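Local coordinates for protein Bd0816 (Bdellovibrio bacteriovorus HD100, PDB 5CER) that probably acts as a serine-type D-Ala-D-Ala carboxypeptidase of the peptidase S13 family, trimming peptidoglycan peptides, at residues V137-N140 against L141-S144. The protein carries 2 engineered substitutions. Residues are numbered along the deposited sequence; the frame is centred on the assembly and turned at random.
Sequences VIKN and LKES
Val137 and Leu141 stand next to each other, one helical turn apart, on the same flank of the helix. Their apolar contact is CG1 of Val137 against CD1 of Leu141, at 3.8 Å. With chi1 at 171°, CG1 of Val137 sits opposite its own backbone N and extends toward Leu141. Both residues are buried: they pack on Phe104 of strand 98-104, and Leu141 also reaches Ile179 of strand 175-181.

Four backbone hydrogen bonds join each residue to the one four places on. Leu141 N binds Val137 O, Lys142 N binds Ile138 O, Glu143 N binds Lys139 O and Ser144 N binds Asn140 O, all at 2.8 to 2.9 Å. The N-H...O angle falls from 174° at Leu141 to 145° at Ser144.

A water links the polar side chains of the last pair. It donates to Asn140 OD1 at 2.8 Å and also bonds Ser144 OG at 2.8 Å. Asn140 OD1 takes a second bond from Trp112 N, and ND2 gives one to Ala136 O. The amide is thus held at both ends.

On the exposed side, bends at chi2, chi3 and chi4 of Lys139 bring its NZ to 3.8 Å from CD of Lys142. The two NZ atoms do not meet. Lys139 NZ is 4.2 Å from OE2 of Glu143, too far for a salt bridge.

This is the i to i+4 pattern of an amphipathic alpha-helix, here the C-terminal part of helix 130-145, with its apolar side laid against a mixed beta-sheet.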
loop_
_atom_site.group_PDB
_atom_site.type_symbol
_atom_site.label_atom_id
_atom_site.label_comp_id
_atom_site.label_asym_id
_atom_site.label_seq_id
_atom_site.Cartn_x
_atom_site.Cartn_y
_atom_site.Cartn_z
ATOM N N VAL A 137 -3.936 -12.350 21.794
ATOM C CA VAL A 137 -4.550 -11.122 22.286
ATOM C C VAL A 137 -3.999 -10.768 23.685
ATOM O O VAL A 137 -3.633 -9.613 23.962
ATOM C CB VAL A 137 -6.083 -11.246 22.333
ATOM C CG1 VAL A 137 -6.701 -10.058 23.061
ATOM C CG2 VAL A 137 -6.649 -11.344 20.939
ATOM N N ILE A 138 -3.891 -11.781 24.546
ATOM C CA ILE A 138 -3.182 -11.628 25.811
ATOM C C ILE A 138 -1.799 -11.036 25.601
ATOM O O ILE A 138 -1.474 -10.038 26.246
ATOM C CB ILE A 138 -3.116 -12.964 26.592
ATOM C CG1 ILE A 138 -4.562 -13.207 27.052
ATOM C CG2 ILE A 138 -2.110 -12.893 27.761
ATOM C CD1 ILE A 138 -4.977 -14.420 27.798
ATOM N N LYS A 139 -0.981 -11.665 24.751
ATOM C CA LYS A 139 0.369 -11.154 24.477
ATOM C C LYS A 139 0.418 -9.637 24.165
ATOM O O LYS A 139 1.235 -8.931 24.741
ATOM C CB LYS A 139 1.059 -11.889 23.332
ATOM C CG LYS A 139 1.645 -13.214 23.741
ATOM C CD LYS A 139 1.321 -13.876 25.176
ATOM C CE LYS A 139 2.492 -13.975 26.156
ATOM N NZ LYS A 139 2.495 -12.919 27.213
ATOM N N ASN A 140 -0.446 -9.188 23.254
ATOM C CA ASN A 140 -0.578 -7.770 22.892
ATOM C C ASN A 140 -1.038 -6.865 24.005
ATOM O O ASN A 140 -0.423 -5.814 24.233
ATOM C CB ASN A 140 -1.558 -7.588 21.731
ATOM C CG ASN A 140 -0.961 -7.982 20.416
ATOM O OD1 ASN A 140 -0.358 -7.163 19.726
ATOM N ND2 ASN A 140 -1.070 -9.249 20.079
ATOM N N LEU A 141 -2.113 -7.265 24.685
ATOM C CA LEU A 141 -2.566 -6.566 25.876
ATOM C C LEU A 141 -1.449 -6.416 26.929
ATOM O O LEU A 141 -1.229 -5.338 27.494
ATOM C CB LEU A 141 -3.795 -7.251 26.503
ATOM C CG LEU A 141 -5.113 -7.106 25.742
ATOM C CD1 LEU A 141 -6.195 -8.039 26.291
ATOM C CD2 LEU A 141 -5.595 -5.669 25.737
ATOM N N LYS A 142 -0.757 -7.503 27.177
ATOM C CA LYS A 142 0.237 -7.556 28.229
ATOM C C LYS A 142 1.486 -6.771 27.880
ATOM O O LYS A 142 1.982 -6.000 28.703
ATOM C CB LYS A 142 0.593 -9.013 28.499
ATOM C CG LYS A 142 0.810 -9.337 29.932
ATOM C CD LYS A 142 1.508 -10.679 30.088
ATOM C CE LYS A 142 0.529 -11.670 30.696
ATOM N NZ LYS A 142 0.565 -11.587 32.185
ATOM N N GLU A 143 1.990 -6.964 26.665
ATOM C CA GLU A 143 3.249 -6.390 26.249
ATOM C C GLU A 143 3.156 -4.974 25.709
ATOM O O GLU A 143 4.147 -4.241 25.777
ATOM C CB GLU A 143 3.935 -7.304 25.206
ATOM C CG GLU A 143 4.364 -8.635 25.812
ATOM C CD GLU A 143 5.010 -9.617 24.829
ATOM O OE1 GLU A 143 5.013 -9.386 23.599
ATOM O OE2 GLU A 143 5.530 -10.636 25.324
ATOM N N SER A 144 2.013 -4.608 25.113
ATOM C CA SER A 144 1.899 -3.317 24.378
ATOM C C SER A 144 0.856 -2.379 24.941
ATOM O O SER A 144 1.192 -1.240 25.268
ATOM C CB SER A 144 1.624 -3.556 22.898
ATOM O OG SER A 144 2.593 -4.417 22.311
HETATM O O HOH W 1 2.305 -6.512 20.479
#